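Local coordinates for 199aa long hypothetical Trp repressor binding protein (Sulfolobus tokodaii, PDB 2ZKI), which is of unknown function but, as a WrbA-like member of the flavodoxin-like FMN reductase family, probably binds FMN and may act as an oxidoreductase, at residues K4-L10 with W70-I76; T80-M85 with T125-M130; P109-F113 with Q183-I187; P160-T164 with I179-Q183. All blocks are in the same frame, centred on the assembly; numbering follows the deposited sequence.

Interaction 1. Residues K4-L10 with W70-I76; sequences KPNILVL and WADGFAI
Two parallel strands of the flavodoxin-like sheet, 6-10 and 73-76, run 4.6 Å apart at 16°. The register pairs I7 with G73, L8 with F74, V9 with A75 and L10 with I76. The ladder's backbone hydrogen bonds are L8 N to G73 O at 3.0 Å, A75 N to L8 O at 2.8 Å and L10 N to A75 O at 2.8 Å. At the entry N6 O takes D72 N at 2.7 Å and, weakly, G73 N at 3.0 Å, while D72 OD2 accepts N6 N at 3.0 Å and pairs with K195.

On one face I7 (m, m) crosses G73, where a CB would clash with I7 CD1, and V9 CG2 lies 4.1 Å from A75 CB. On the other, L8 CD2 (t, p) meets the F74 edge at CE1, 3.6 Å, and L10 CD2 sits 4.1 Å from I76 CG1. W70 (t), closing helix 65-70, folds back so that N6 CB stands 3.5 Å from its six-membered-ring centroid, a CH-pi contact.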
loop_
_atom_site.group_PDB
_atom_site.type_symbol
_atom_site.label_atom_id
_atom_site.label_comp_id
_atom_site.label_asym_id
_atom_site.label_seq_id
_atom_site.Cartn_x
_atom_site.Cartn_y
_atom_site.Cartn_z
ATOM N N LYS A 4 -17.784 -6.173 29.095
ATOM C CA LYS A 4 -18.026 -4.974 28.296
ATOM C C LYS A 4 -16.697 -4.430 27.756
ATOM O O LYS A 4 -15.758 -4.221 28.527
ATOM C CB LYS A 4 -18.728 -3.916 29.152
ATOM C CG LYS A 4 -19.516 -2.879 28.374
ATOM C CD LYS A 4 -20.043 -1.801 29.311
ATOM C CE LYS A 4 -21.000 -0.853 28.602
ATOM N NZ LYS A 4 -21.507 0.200 29.526
ATOM N N PRO A 5 -16.612 -4.210 26.426
ATOM C CA PRO A 5 -15.354 -3.781 25.814
ATOM C C PRO A 5 -15.110 -2.272 25.892
ATOM O O PRO A 5 -16.049 -1.478 25.785
ATOM C CB PRO A 5 -15.512 -4.222 24.356
ATOM C CG PRO A 5 -16.981 -4.166 24.102
ATOM C CD PRO A 5 -17.686 -4.362 25.425
ATOM N N ASN A 6 -13.847 -1.896 26.083
ATOM C CA ASN A 6 -13.445 -0.495 26.082
ATOM C C ASN A 6 -12.997 -0.059 24.694
ATOM O O ASN A 6 -12.106 -0.669 24.098
ATOM C CB ASN A 6 -12.323 -0.248 27.096
ATOM C CG ASN A 6 -12.760 -0.483 28.534
ATOM O OD1 ASN A 6 -11.992 -1.013 29.339
ATOM N ND2 ASN A 6 -13.986 -0.081 28.867
ATOM N N ILE A 7 -13.625 0.995 24.183
ATOM C CA ILE A 7 -13.315 1.501 22.852
ATOM C C ILE A 7 -12.665 2.876 22.940
ATOM O O ILE A 7 -13.256 3.820 23.469
ATOM C CB ILE A 7 -14.580 1.547 21.943
ATOM C CG1 ILE A 7 -15.159 0.137 21.736
ATOM C CG2 ILE A 7 -14.281 2.232 20.600
ATOM C CD1 ILE A 7 -14.184 -0.890 21.156
ATOM N N LEU A 8 -11.439 2.968 22.429
ATOM C CA LEU A 8 -10.730 4.239 22.353
ATOM C C LEU A 8 -10.835 4.823 20.951
ATOM O O LEU A 8 -10.420 4.199 19.972
ATOM C CB LEU A 8 -9.256 4.071 22.745
ATOM C CG LEU A 8 -8.406 5.343 22.861
ATOM C CD1 LEU A 8 -8.695 6.079 24.160
ATOM C CD2 LEU A 8 -6.934 5.011 22.763
ATOM N N VAL A 9 -11.405 6.019 20.862
ATOM C CA VAL A 9 -11.446 6.752 19.606
ATOM C C VAL A 9 -10.310 7.772 19.618
ATOM O O VAL A 9 -10.366 8.786 20.320
ATOM C CB VAL A 9 -12.823 7.424 19.358
ATOM C CG1 VAL A 9 -12.830 8.153 18.025
ATOM C CG2 VAL A 9 -13.945 6.388 19.394
ATOM N N LEU A 10 -9.269 7.468 18.852
ATOM C CA LEU A 10 -8.065 8.283 18.786
ATOM C C LEU A 10 -8.005 9.008 17.448
ATOM O O LEU A 10 -8.264 8.409 16.405
ATOM C CB LEU A 10 -6.834 7.393 18.970
ATOM C CG LEU A 10 -5.434 8.008 18.959
ATOM C CD1 LEU A 10 -5.274 9.002 20.085
ATOM C CD2 LEU A 10 -4.392 6.911 19.064
ATOM N N TRP A 70 -5.858 0.732 28.574
ATOM C CA TRP A 70 -7.256 0.670 28.991
ATOM C C TRP A 70 -8.140 0.003 27.942
ATOM O O TRP A 70 -8.968 -0.853 28.269
ATOM C CB TRP A 70 -7.755 2.089 29.283
ATOM C CG TRP A 70 -9.233 2.220 29.502
ATOM C CD1 TRP A 70 -9.914 1.971 30.657
ATOM C CD2 TRP A 70 -10.211 2.653 28.545
ATOM N NE1 TRP A 70 -11.257 2.211 30.478
ATOM C CE2 TRP A 70 -11.467 2.630 29.190
ATOM C CE3 TRP A 70 -10.147 3.049 27.200
ATOM C CZ2 TRP A 70 -12.653 2.997 28.540
ATOM C CZ3 TRP A 70 -11.327 3.411 26.554
ATOM C CH2 TRP A 70 -12.563 3.380 27.225
ATOM N N ALA A 71 -7.939 0.394 26.686
ATOM C CA ALA A 71 -8.801 -0.010 25.577
ATOM C C ALA A 71 -8.708 -1.492 25.222
ATOM O O ALA A 71 -7.650 -2.114 25.352
ATOM C CB ALA A 71 -8.506 0.846 24.351
ATOM N N ASP A 72 -9.838 -2.042 24.780
ATOM C CA ASP A 72 -9.907 -3.391 24.223
ATOM C C ASP A 72 -10.081 -3.333 22.702
ATOM O O ASP A 72 -10.013 -4.358 22.022
ATOM C CB ASP A 72 -11.068 -4.171 24.849
ATOM C CG ASP A 72 -10.914 -4.348 26.347
ATOM O OD1 ASP A 72 -9.966 -5.044 26.772
ATOM O OD2 ASP A 72 -11.751 -3.800 27.098
ATOM N N GLY A 73 -10.315 -2.125 22.185
ATOM C CA GLY A 73 -10.499 -1.888 20.753
ATOM C C GLY A 73 -10.231 -0.437 20.393
ATOM O O GLY A 73 -10.413 0.462 21.222
ATOM N N PHE A 74 -9.815 -0.206 19.149
ATOM C CA PHE A 74 -9.330 1.109 18.726
ATOM C C PHE A 74 -9.986 1.640 17.458
ATOM O O PHE A 74 -10.160 0.909 16.485
ATOM C CB PHE A 74 -7.816 1.063 18.515
ATOM C CG PHE A 74 -7.034 0.850 19.774
ATOM C CD1 PHE A 74 -6.608 1.933 20.532
ATOM C CD2 PHE A 74 -6.711 -0.436 20.198
ATOM C CE1 PHE A 74 -5.877 1.738 21.696
ATOM C CE2 PHE A 74 -5.979 -0.642 21.363
ATOM C CZ PHE A 74 -5.562 0.447 22.113
ATOM N N ALA A 75 -10.339 2.923 17.486
ATOM C CA ALA A 75 -10.784 3.648 16.299
ATOM C C ALA A 75 -9.811 4.799 16.050
ATOM O O ALA A 75 -9.976 5.899 16.587
ATOM C CB ALA A 75 -12.206 4.160 16.479
ATOM N N ILE A 76 -8.782 4.526 15.249
ATOM C CA ILE A 76 -7.703 5.483 15.002
ATOM C C ILE A 76 -7.915 6.236 13.688
ATOM O O ILE A 76 -8.058 5.625 12.628
ATOM C CB ILE A 76 -6.314 4.792 15.038
ATOM C CG1 ILE A 76 -6.062 4.186 16.426
ATOM C CG2 ILE A 76 -5.203 5.777 14.663
ATOM C CD1 ILE A 76 -4.923 3.181 16.486
#

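Interaction 2. Residues T80-M85 with T125-M130; sequences TRYGNM and TTILTM
This is a buried loop-to-helix contact: the turn 80-85, leaving the C-terminal end of strand 73-79, rests against helix 125-130. Loops at this end of a flavodoxin-like sheet commonly form the flavin site, and R81 NH2 salt-bridges a sulfate outside the contact, probably from the crystallisation liquor. The turn closes through R81 N to N84 O, 2.8 Å, with Y82 left-handed (64/47) and G83 at 89/-9, where a CB would jam against the preceding carbonyl. G83 CA and T126 CA, 4.6 Å apart, are the closest CA pair.

Threonine hydroxyls make the polar links. T80 OG1 (chi1 t) donates to T126 OG1 (chi1 m) at 2.7 Å, and T126 OG1 also bonds G122 O. G83 O receives a CA-H from T126 CA at 3.2 Å and lies 2.8 Å from T129 OG1 (chi1 p). One water accepts from M85 N at 3.1 Å and donates to T129 OG1 at 2.9 Å. Alongside, M85 CE packs on M130 CG at 3.7 Å.

N84 ND2 bonds T129 O of the second subunit, T125 OG1 meets Y161 OH of the third, and within the chain the two methionines settle against helix 87-94 while M130 also rests on F112 and I76.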
loop_
_atom_site.group_PDB
_atom_site.type_symbol
_atom_site.label_atom_id
_atom_site.label_comp_id
_atom_site.label_asym_id
_atom_site.label_seq_id
_atom_site.Cartn_x
_atom_site.Cartn_y
_atom_site.Cartn_z
ATOM N N THR A 80 -6.384 13.132 5.849
ATOM C CA THR A 80 -5.332 12.736 4.923
ATOM C C THR A 80 -4.243 13.799 4.814
ATOM O O THR A 80 -4.532 14.996 4.726
ATOM C CB THR A 80 -5.887 12.391 3.517
ATOM O OG1 THR A 80 -4.889 11.688 2.765
ATOM C CG2 THR A 80 -6.298 13.644 2.756
ATOM N N ARG A 81 -2.992 13.350 4.858
ATOM C CA ARG A 81 -1.854 14.221 4.605
ATOM C C ARG A 81 -0.987 13.607 3.511
ATOM O O ARG A 81 0.077 13.035 3.774
ATOM C CB ARG A 81 -1.059 14.499 5.888
ATOM C CG ARG A 81 -1.797 15.369 6.907
ATOM C CD ARG A 81 -2.103 16.763 6.368
ATOM N NE ARG A 81 -3.417 17.237 6.806
ATOM C CZ ARG A 81 -3.623 18.083 7.811
ATOM N NH1 ARG A 81 -2.599 18.572 8.503
ATOM N NH2 ARG A 81 -4.860 18.447 8.119
ATOM N N TYR A 82 -1.479 13.739 2.279
ATOM C CA TYR A 82 -0.820 13.231 1.072
ATOM C C TYR A 82 -0.709 11.704 1.083
ATOM O O TYR A 82 0.351 11.136 0.805
ATOM C CB TYR A 82 0.535 13.926 0.848
ATOM C CG TYR A 82 0.483 15.415 1.124
ATOM C CD1 TYR A 82 1.108 15.958 2.247
ATOM C CD2 TYR A 82 -0.222 16.276 0.280
ATOM C CE1 TYR A 82 1.050 17.325 2.511
ATOM C CE2 TYR A 82 -0.287 17.642 0.536
ATOM C CZ TYR A 82 0.350 18.158 1.651
ATOM O OH TYR A 82 0.284 19.506 1.905
ATOM N N GLY A 83 -1.826 11.057 1.411
ATOM C CA GLY A 83 -1.937 9.598 1.387
ATOM C C GLY A 83 -1.552 8.917 2.684
ATOM O O GLY A 83 -1.739 7.713 2.836
ATOM N N ASN A 84 -1.000 9.693 3.611
ATOM C CA ASN A 84 -0.602 9.193 4.920
ATOM C C ASN A 84 -1.329 9.946 6.022
ATOM O O ASN A 84 -2.034 10.922 5.752
ATOM C CB ASN A 84 0.913 9.328 5.104
ATOM C CG ASN A 84 1.687 8.141 4.553
ATOM O OD1 ASN A 84 2.590 7.629 5.209
ATOM N ND2 ASN A 84 1.342 7.703 3.348
ATOM N N MET A 85 -1.156 9.486 7.260
ATOM C CA MET A 85 -1.682 10.176 8.437
ATOM C C MET A 85 -0.891 11.459 8.700
ATOM O O MET A 85 0.189 11.659 8.136
ATOM C CB MET A 85 -1.638 9.256 9.666
ATOM C CG MET A 85 -0.234 8.978 10.202
ATOM S SD MET A 85 -0.207 7.839 11.601
ATOM C CE MET A 85 -0.204 6.253 10.773
ATOM N N THR A 125 -6.438 5.375 0.455
ATOM C CA THR A 125 -4.999 5.092 0.602
ATOM C C THR A 125 -4.485 5.402 2.005
ATOM O O THR A 125 -3.639 4.678 2.529
ATOM C CB THR A 125 -4.122 5.849 -0.426
ATOM O OG1 THR A 125 -4.632 7.173 -0.621
ATOM C CG2 THR A 125 -4.090 5.111 -1.754
ATOM N N THR A 126 -5.006 6.473 2.601
ATOM C CA THR A 126 -4.637 6.876 3.957
ATOM C C THR A 126 -4.878 5.737 4.941
ATOM O O THR A 126 -4.046 5.480 5.813
ATOM C CB THR A 126 -5.410 8.129 4.412
ATOM O OG1 THR A 126 -5.397 9.109 3.369
ATOM C CG2 THR A 126 -4.780 8.729 5.656
ATOM N N ILE A 127 -6.007 5.052 4.780
ATOM C CA ILE A 127 -6.358 3.908 5.619
ATOM C C ILE A 127 -5.430 2.715 5.365
ATOM O O ILE A 127 -5.012 2.042 6.310
ATOM C CB ILE A 127 -7.849 3.523 5.450
ATOM C CG1 ILE A 127 -8.734 4.606 6.075
ATOM C CG2 ILE A 127 -8.144 2.169 6.088
ATOM C CD1 ILE A 127 -10.129 4.692 5.503
ATOM N N LEU A 128 -5.095 2.473 4.098
ATOM C CA LEU A 128 -4.187 1.380 3.738
ATOM C C LEU A 128 -2.767 1.617 4.264
ATOM O O LEU A 128 -2.087 0.677 4.677
ATOM C CB LEU A 128 -4.173 1.151 2.221
ATOM C CG LEU A 128 -3.381 -0.059 1.704
ATOM C CD1 LEU A 128 -4.145 -1.363 1.932
ATOM C CD2 LEU A 128 -3.047 0.107 0.232
ATOM N N THR A 129 -2.329 2.873 4.255
ATOM C CA THR A 129 -1.005 3.227 4.763
ATOM C C THR A 129 -0.962 3.161 6.291
ATOM O O THR A 129 -0.011 2.631 6.863
ATOM C CB THR A 129 -0.538 4.620 4.270
ATOM O OG1 THR A 129 -1.501 5.612 4.640
ATOM C CG2 THR A 129 -0.348 4.628 2.755
ATOM N N MET A 130 -2.002 3.683 6.939
ATOM C CA MET A 130 -2.122 3.640 8.400
ATOM C C MET A 130 -2.122 2.222 8.962
ATOM O O MET A 130 -1.700 2.002 10.096
ATOM C CB MET A 130 -3.401 4.344 8.856
ATOM C CG MET A 130 -3.336 5.858 8.821
ATOM S SD MET A 130 -4.953 6.603 9.101
ATOM C CE MET A 130 -5.096 6.502 10.885
HETATM O O HOH W 1 -0.349 6.549 7.074
#

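Interaction 3. Residues P109-F113 with Q183-I187; sequences PVTFF and QGKRI
Helix 174-195 covers one face of the flavodoxin-like α/β/α sandwich, and here its residues 183-187 run nearly antiparallel to strand 109-113, at 166° with the axes 9.1 Å apart. I187, Q183 and T111 make most of the interface. I187 (t, p) points at the strand: its CB lies 3.7 Å from T111 CG2, and its CD1 reaches P109 CB at 3.7 Å. T111 CA and I187 CA, 6.5 Å apart, are the closest CA pair.

One helical turn earlier, Q183 (chi1 t, chi2 t) stretches its amide to the strand. The OE1 atom bonds A163 N, which lies outside these residues, and comes 3.5 Å from F113 CB. V110 and F112 point to the far face of the sheet, where F112 packs on I127 and M130 of helix 125-130. T111 (chi1 t) has V142 O as its stronger OG1 partner; Q183 NE2 holds that hydroxyl only weakly, at 2.7 Å, and makes its better bond to F112 O at 2.8 Å.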
loop_
_atom_site.group_PDB
_atom_site.type_symbol
_atom_site.label_atom_id
_atom_site.label_comp_id
_atom_site.label_asym_id
_atom_site.label_seq_id
_atom_site.Cartn_x
_atom_site.Cartn_y
_atom_site.Cartn_z
ATOM N N PRO A 109 -8.415 -5.521 18.218
ATOM C CA PRO A 109 -8.949 -4.994 16.960
ATOM C C PRO A 109 -8.749 -3.485 16.782
ATOM O O PRO A 109 -8.815 -2.725 17.751
ATOM C CB PRO A 109 -10.438 -5.325 17.052
ATOM C CG PRO A 109 -10.725 -5.318 18.504
ATOM C CD PRO A 109 -9.488 -5.827 19.182
ATOM N N VAL A 110 -8.510 -3.074 15.539
ATOM C CA VAL A 110 -8.327 -1.668 15.192
ATOM C C VAL A 110 -9.065 -1.332 13.895
ATOM O O VAL A 110 -9.040 -2.107 12.936
ATOM C CB VAL A 110 -6.810 -1.275 15.111
ATOM C CG1 VAL A 110 -6.060 -2.110 14.070
ATOM C CG2 VAL A 110 -6.633 0.216 14.844
ATOM N N THR A 111 -9.734 -0.183 13.887
ATOM C CA THR A 111 -10.403 0.319 12.690
ATOM C C THR A 111 -9.924 1.739 12.368
ATOM O O THR A 111 -9.556 2.496 13.271
ATOM C CB THR A 111 -11.957 0.243 12.807
ATOM O OG1 THR A 111 -12.554 0.550 11.542
ATOM C CG2 THR A 111 -12.496 1.195 13.874
ATOM N N PHE A 112 -9.924 2.088 11.084
ATOM C CA PHE A 112 -9.375 3.365 10.639
ATOM C C PHE A 112 -10.394 4.241 9.927
ATOM O O PHE A 112 -11.265 3.748 9.204
ATOM C CB PHE A 112 -8.160 3.150 9.732
ATOM C CG PHE A 112 -7.062 2.348 10.365
ATOM C CD1 PHE A 112 -6.903 1.002 10.056
ATOM C CD2 PHE A 112 -6.185 2.938 11.269
ATOM C CE1 PHE A 112 -5.887 0.253 10.638
ATOM C CE2 PHE A 112 -5.165 2.201 11.858
ATOM C CZ PHE A 112 -5.013 0.856 11.541
ATOM N N PHE A 113 -10.263 5.548 10.137
ATOM C CA PHE A 113 -11.096 6.543 9.470
ATOM C C PHE A 113 -10.288 7.782 9.084
ATOM O O PHE A 113 -9.281 8.106 9.718
ATOM C CB PHE A 113 -12.317 6.908 10.324
ATOM C CG PHE A 113 -11.987 7.541 11.653
ATOM C CD1 PHE A 113 -11.604 6.760 12.742
ATOM C CD2 PHE A 113 -12.106 8.919 11.829
ATOM C CE1 PHE A 113 -11.321 7.345 13.975
ATOM C CE2 PHE A 113 -11.823 9.511 13.057
ATOM C CZ PHE A 113 -11.431 8.723 14.132
ATOM N N GLN A 183 -19.271 2.077 11.901
ATOM C CA GLN A 183 -17.879 1.704 12.162
ATOM C C GLN A 183 -17.643 1.474 13.653
ATOM O O GLN A 183 -16.954 0.524 14.039
ATOM C CB GLN A 183 -16.913 2.758 11.610
ATOM C CG GLN A 183 -15.457 2.308 11.594
ATOM C CD GLN A 183 -14.582 3.142 10.680
ATOM O OE1 GLN A 183 -14.728 4.361 10.602
ATOM N NE2 GLN A 183 -13.659 2.487 9.990
ATOM N N GLY A 184 -18.227 2.344 14.477
ATOM C CA GLY A 184 -18.195 2.194 15.930
ATOM C C GLY A 184 -18.895 0.931 16.394
ATOM O O GLY A 184 -18.452 0.281 17.344
ATOM N N LYS A 185 -19.992 0.587 15.721
ATOM C CA LYS A 185 -20.711 -0.652 16.000
ATOM C C LYS A 185 -19.865 -1.852 15.586
ATOM O O LYS A 185 -19.810 -2.857 16.294
ATOM C CB LYS A 185 -22.058 -0.671 15.272
ATOM C CG LYS A 185 -22.932 -1.870 15.611
ATOM C CD LYS A 185 -24.190 -1.905 14.762
ATOM C CE LYS A 185 -25.083 -3.068 15.169
ATOM N NZ LYS A 185 -26.331 -3.130 14.359
ATOM N N ARG A 186 -19.197 -1.721 14.445
ATOM C CA ARG A 186 -18.394 -2.792 13.872
ATOM C C ARG A 186 -17.147 -3.122 14.715
ATOM O O ARG A 186 -16.808 -4.295 14.886
ATOM C CB ARG A 186 -18.023 -2.440 12.426
ATOM C CG ARG A 186 -17.523 -3.591 11.560
ATOM C CD ARG A 186 -18.626 -4.570 11.160
ATOM N NE ARG A 186 -18.739 -5.684 12.101
ATOM C CZ ARG A 186 -17.950 -6.758 12.106
ATOM N NH1 ARG A 186 -16.973 -6.888 11.220
ATOM N NH2 ARG A 186 -18.139 -7.711 13.008
ATOM N N ILE A 187 -16.483 -2.095 15.248
ATOM C CA ILE A 187 -15.285 -2.300 16.075
ATOM C C ILE A 187 -15.618 -2.878 17.453
ATOM O O ILE A 187 -14.850 -3.670 17.999
ATOM C CB ILE A 187 -14.403 -1.005 16.198
ATOM C CG1 ILE A 187 -13.080 -1.290 16.925
ATOM C CG2 ILE A 187 -15.152 0.134 16.890
ATOM C CD1 ILE A 187 -12.100 -2.140 16.143
#

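Interaction 4. Residues P160-T164 with I179-Q183; sequences PYGAT and IARFQ. With SO4 (sulfate ion), chain M.
G162 is almost fully extended, phi 169 and psi 174, and its CA lies 3.5 Å from Q183 NE2; a CB on it would come tight, 3.3 Å from the same nitrogen. The contact fastens the loop 160-164 to helix 174-195, an outer helix of the flavodoxin-like α/β/α sandwich. P160 and Y161 have helix-like backbone angles, G162 extends, and A163 (-71/136) carries on beside strand 109-115, sharing a backbone hydrogen bond with T114.

A163 fills most of the loop's side of the interface. Its methyl points at the helix, CB lying 3.9 Å from A180 CA, 4.2 Å from A180 CB, 4.0 Å from I179 CG2 and 3.2 Å from Q183 OE1; A163 CA and A180 CA are 5.3 Å apart. Q183 (chi1 t, chi2 t) supplies the polar link: its OE1 accepts A163 N at 3.2 Å, while NE2 goes to F112 O on the strand, so one amide ties helix, loop and sheet.

Y161 turns away from the helix into the tetramer interface, where its OH bonds H136 of the fourth subunit and T125 of the third. R181 takes no part in the contact with the loop. Its NE forms a salt bridge with E23 of helix 16-31, and its NH2 donates to O1 of a sulfate, probably from the crystallisation liquor, at 2.7 Å.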
loop_
_atom_site.group_PDB
_atom_site.type_symbol
_atom_site.label_atom_id
_atom_site.label_comp_id
_atom_site.label_asym_id
_atom_site.label_seq_id
_atom_site.Cartn_x
_atom_site.Cartn_y
_atom_site.Cartn_z
ATOM N N PRO A 160 -15.501 1.055 1.929
ATOM C CA PRO A 160 -15.156 -0.223 2.561
ATOM C C PRO A 160 -13.936 -0.152 3.481
ATOM O O PRO A 160 -13.845 -0.908 4.449
ATOM C CB PRO A 160 -14.880 -1.148 1.370
ATOM C CG PRO A 160 -14.554 -0.242 0.242
ATOM C CD PRO A 160 -15.344 1.007 0.463
ATOM N N TYR A 161 -13.019 0.760 3.176
ATOM C CA TYR A 161 -11.789 0.926 3.945
ATOM C C TYR A 161 -12.044 1.590 5.297
ATOM O O TYR A 161 -11.383 1.266 6.284
ATOM C CB TYR A 161 -10.761 1.718 3.130
ATOM C CG TYR A 161 -10.330 1.016 1.861
ATOM C CD1 TYR A 161 -11.012 1.220 0.661
ATOM C CD2 TYR A 161 -9.246 0.139 1.861
ATOM C CE1 TYR A 161 -10.620 0.574 -0.508
ATOM C CE2 TYR A 161 -8.847 -0.514 0.699
ATOM C CZ TYR A 161 -9.537 -0.292 -0.482
ATOM O OH TYR A 161 -9.144 -0.933 -1.635
ATOM N N GLY A 162 -13.007 2.508 5.333
ATOM C CA GLY A 162 -13.396 3.186 6.567
ATOM C C GLY A 162 -14.315 4.370 6.337
ATOM O O GLY A 162 -14.580 4.751 5.192
ATOM N N ALA A 163 -14.804 4.947 7.432
ATOM C CA ALA A 163 -15.645 6.140 7.379
ATOM C C ALA A 163 -14.826 7.368 6.989
ATOM O O ALA A 163 -13.717 7.573 7.491
ATOM C CB ALA A 163 -16.330 6.365 8.716
ATOM N N THR A 164 -15.371 8.175 6.082
ATOM C CA THR A 164 -14.695 9.391 5.637
ATOM C C THR A 164 -15.661 10.562 5.516
ATOM O O THR A 164 -16.877 10.389 5.604
ATOM C CB THR A 164 -13.978 9.203 4.272
ATOM O OG1 THR A 164 -14.945 8.948 3.246
ATOM C CG2 THR A 164 -12.963 8.058 4.317
ATOM N N ILE A 179 -22.661 5.926 8.449
ATOM C CA ILE A 179 -21.493 5.092 8.169
ATOM C C ILE A 179 -20.480 5.126 9.318
ATOM O O ILE A 179 -19.875 4.102 9.647
ATOM C CB ILE A 179 -20.831 5.485 6.821
ATOM C CG1 ILE A 179 -21.741 5.087 5.652
ATOM C CG2 ILE A 179 -19.454 4.835 6.667
ATOM C CD1 ILE A 179 -21.420 5.784 4.344
ATOM N N ALA A 180 -20.310 6.298 9.925
ATOM C CA ALA A 180 -19.397 6.461 11.058
ATOM C C ALA A 180 -19.899 5.714 12.294
ATOM O O ALA A 180 -19.131 5.005 12.951
ATOM C CB ALA A 180 -19.181 7.933 11.366
ATOM N N ARG A 181 -21.190 5.862 12.594
ATOM C CA ARG A 181 -21.822 5.136 13.698
ATOM C C ARG A 181 -21.729 3.625 13.498
ATOM O O ARG A 181 -21.563 2.875 14.464
ATOM C CB ARG A 181 -23.280 5.573 13.885
ATOM C CG ARG A 181 -23.422 6.853 14.697
ATOM C CD ARG A 181 -24.865 7.190 15.036
ATOM N NE ARG A 181 -25.459 8.098 14.060
ATOM C CZ ARG A 181 -26.401 7.757 13.186
ATOM N NH1 ARG A 181 -26.871 8.661 12.339
ATOM N NH2 ARG A 181 -26.881 6.520 13.158
ATOM N N PHE A 182 -21.822 3.192 12.241
ATOM C CA PHE A 182 -21.689 1.781 11.900
ATOM C C PHE A 182 -20.281 1.254 12.177
ATOM O O PHE A 182 -20.119 0.125 12.642
ATOM C CB PHE A 182 -22.097 1.520 10.445
ATOM C CG PHE A 182 -21.879 0.099 10.000
ATOM C CD1 PHE A 182 -22.593 -0.945 10.580
ATOM C CD2 PHE A 182 -20.948 -0.197 9.005
ATOM C CE1 PHE A 182 -22.389 -2.262 10.179
ATOM C CE2 PHE A 182 -20.737 -1.511 8.593
ATOM C CZ PHE A 182 -21.462 -2.545 9.182
ATOM N N GLN A 183 -19.271 2.077 11.901
ATOM C CA GLN A 183 -17.879 1.704 12.162
ATOM C C GLN A 183 -17.643 1.474 13.653
ATOM O O GLN A 183 -16.954 0.524 14.039
ATOM C CB GLN A 183 -16.913 2.758 11.610
ATOM C CG GLN A 183 -15.457 2.308 11.594
ATOM C CD GLN A 183 -14.582 3.142 10.680
ATOM O OE1 GLN A 183 -14.728 4.361 10.602
ATOM N NE2 GLN A 183 -13.659 2.487 9.990
HETATM S S SO4 M . -29.511 4.660 12.715
HETATM O O1 SO4 M . -29.443 6.099 12.486
HETATM O O2 SO4 M . -29.629 3.970 11.433
HETATM O O3 SO4 M . -28.305 4.214 13.407
HETATM O O4 SO4 M . -30.682 4.360 13.536
#

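From the N terminus, strand 6-11 goes out first; its contact closes when strand 73-79 comes alongside in interaction 1, with helix 16-31, strand 34-39 and helix 65-70 in between. Interaction 2 opens just beyond that strand and closes on helix 125-130, enclosing strand 109-115. That strand starts interaction 3, which closes only on the C-terminal helix 174-195, so interactions 2 and 3 cross; F112 touches I127 and M130 where they meet. Interaction 4 opens at 160-164, inside the loop of interaction 3, and ends on the same helix, sharing Q183. F74 and I76 exchange probable backbone hydrogen bonds with T111, linking interactions 1 and 3 within the sheet.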